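Local structure of alkaline serine protease (Pseudoalteromonas sp., 1Y9Z) at residues A[112-117]-A[126-131]. The protein probably hydrolyses peptide bonds in proteins as a cold-adapted, subtilisin-like serine endopeptidase of an Antarctic bacterium. Sequence-based numbering, arbitrary orientation.
Sequences AAIDTC and VTMSLG. With PMS (phenylmethanesulfonic acid), chain H.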
loop_
_atom_site.group_PDB
_atom_site.type_symbol
_atom_site.label_atom_id
_atom_site.label_comp_id
_atom_site.label_asym_id
_atom_site.label_seq_id
_atom_site.Cartn_x
_atom_site.Cartn_y
_atom_site.Cartn_z
ATOM N N ALA A 112 -21.035 11.742 9.684
ATOM C CA ALA A 112 -20.650 12.480 10.883
ATOM C C ALA A 112 -19.129 12.591 10.983
ATOM O O ALA A 112 -18.605 13.620 11.415
ATOM C CB ALA A 112 -21.212 11.799 12.125
ATOM N N ALA A 113 -18.427 11.530 10.589
ATOM C CA ALA A 113 -16.967 11.525 10.624
ATOM C C ALA A 113 -16.435 12.568 9.648
ATOM O O ALA A 113 -15.498 13.303 9.961
ATOM C CB ALA A 113 -16.436 10.141 10.260
ATOM N N ILE A 114 -17.028 12.627 8.460
ATOM C CA ILE A 114 -16.606 13.603 7.467
ATOM C C ILE A 114 -16.914 15.007 7.991
ATOM O O ILE A 114 -16.094 15.913 7.856
ATOM C CB ILE A 114 -17.318 13.359 6.119
ATOM C CG1 ILE A 114 -16.920 11.985 5.573
ATOM C CG2 ILE A 114 -16.944 14.449 5.123
ATOM C CD1 ILE A 114 -17.696 11.562 4.333
ATOM N N ASP A 115 -18.089 15.188 8.595
ATOM C CA ASP A 115 -18.447 16.493 9.151
ATOM C C ASP A 115 -17.379 16.921 10.152
ATOM O O ASP A 115 -16.962 18.076 10.174
ATOM C CB ASP A 115 -19.797 16.449 9.880
ATOM C CG ASP A 115 -20.977 16.272 8.944
ATOM O OD1 ASP A 115 -20.894 16.692 7.773
ATOM O OD2 ASP A 115 -22.005 15.727 9.395
ATOM N N THR A 116 -16.952 15.983 10.992
ATOM C CA THR A 116 -15.932 16.262 11.999
ATOM C C THR A 116 -14.623 16.678 11.330
ATOM O O THR A 116 -13.964 17.626 11.755
ATOM C CB THR A 116 -15.699 15.025 12.889
ATOM O OG1 THR A 116 -16.902 14.738 13.615
ATOM C CG2 THR A 116 -14.563 15.271 13.877
ATOM N N CYS A 117 -14.253 15.961 10.277
ATOM C CA CYS A 117 -13.039 16.274 9.537
ATOM C C CYS A 117 -13.060 17.729 9.077
ATOM O O CYS A 117 -12.072 18.452 9.202
ATOM C CB CYS A 117 -12.945 15.397 8.299
ATOM S SG CYS A 117 -12.230 13.736 8.475
ATOM N N VAL A 126 -10.303 14.828 2.358
ATOM C CA VAL A 126 -10.743 13.776 3.264
ATOM C C VAL A 126 -10.456 12.464 2.552
ATOM O O VAL A 126 -10.997 12.199 1.472
ATOM C CB VAL A 126 -12.246 13.888 3.588
ATOM C CG1 VAL A 126 -12.676 12.720 4.464
ATOM C CG2 VAL A 126 -12.522 15.206 4.308
ATOM N N THR A 127 -9.587 11.654 3.147
ATOM C CA THR A 127 -9.205 10.387 2.551
ATOM C C THR A 127 -9.809 9.226 3.340
ATOM O O THR A 127 -9.698 9.155 4.569
ATOM C CB THR A 127 -7.656 10.300 2.451
ATOM O OG1 THR A 127 -7.282 9.156 1.679
ATOM C CG2 THR A 127 -7.022 10.231 3.832
ATOM N N MET A 128 -10.460 8.323 2.616
ATOM C CA MET A 128 -11.151 7.198 3.226
ATOM C C MET A 128 -10.777 5.847 2.631
ATOM O O MET A 128 -11.310 5.436 1.596
ATOM C CB MET A 128 -12.661 7.435 3.104
ATOM C CG MET A 128 -13.089 8.763 3.722
ATOM S SD MET A 128 -14.758 9.328 3.312
ATOM C CE MET A 128 -14.485 10.050 1.703
ATOM N N SER A 129 -9.848 5.161 3.289
ATOM C CA SER A 129 -9.421 3.839 2.849
ATOM C C SER A 129 -10.359 2.846 3.511
ATOM O O SER A 129 -9.956 2.037 4.347
ATOM C CB SER A 129 -7.973 3.577 3.266
ATOM O OG SER A 129 -7.079 4.326 2.464
ATOM N N LEU A 130 -11.627 2.935 3.125
ATOM C CA LEU A 130 -12.675 2.090 3.670
ATOM C C LEU A 130 -13.826 2.040 2.680
ATOM O O LEU A 130 -13.912 2.868 1.774
ATOM C CB LEU A 130 -13.155 2.666 5.009
ATOM C CG LEU A 130 -13.673 4.110 5.006
ATOM C CD1 LEU A 130 -15.143 4.133 4.603
ATOM C CD2 LEU A 130 -13.516 4.715 6.392
ATOM N N GLY A 131 -14.711 1.067 2.857
ATOM C CA GLY A 131 -15.840 0.951 1.957
ATOM C C GLY A 131 -16.875 -0.052 2.412
ATOM O O GLY A 131 -16.572 -0.991 3.150
HETATM C C PMS H . -9.984 -2.084 2.987
HETATM S S PMS H . -9.631 -0.812 1.749
HETATM C C1 PMS H . -11.061 -1.666 4.020
HETATM C C2 PMS H . -12.439 -1.976 3.729
HETATM C C3 PMS H . -13.465 -1.609 4.656
HETATM C C4 PMS H . -13.064 -0.929 5.871
HETATM C C5 PMS H . -11.713 -0.622 6.164
HETATM C C6 PMS H . -10.653 -0.969 5.268
HETATM O O2S PMS H . -10.887 -0.132 1.447
HETATM O O1S PMS H . -9.099 -1.427 0.556
#
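I114 and C117, one turn apart on helix 110-119, pack against V126 and M128 of strand 125-128; the axes of 112-117 and 126-128 come within 9.9 Å and run roughly antiparallel, 147° between their directions. V126 and M128 alternate with T127, so both direct their side chains at the helix while T127 turns its own to the other side of the sheet, where its hydroxyl bonds to S376 of helix 368-385. With chi2 extended (166°), M128 carries its sulfur up to CD1 of I114, and the two side chains meet at about a right angle; SD lies 3.8 Å from CD1 of I114. The extended outer chain of the isoleucine (chi2 173°) takes CD1 to M128, although the CB bond itself does not point at the strand. V126 divides its two methyls: CG2 sits 4.0 Å from CB of C117, whereas CG1 faces SG of C117 at 4.2 Å and lies 4.4 Å from CG1 of I114. These are purely apolar touches between buried residues, and I29 of the adjoining strand 25-30 packs on I114, C117 and V126. A disulfide from C117 to C27 also ties the helix to strand 25-30. Beyond M128 the chain leaves the sheet through an inverse gamma turn centred on S129 and lines the pocket holding phenylmethanesulfonic acid. There O of S129 comes within 3.2 Å of C6 of the ligand, and CB of L130 lies 3.7 Å from its C4. The unit exemplifies the returning half of a beta-alpha-beta crossover that leads from strand 92-100 through helix 110-119 to strand 125-128, passing over the intervening strand 25-30 in the parallel sheet of the subtilisin-like alpha/beta domain, with the strand's C-terminal end opening into the ligand pocket.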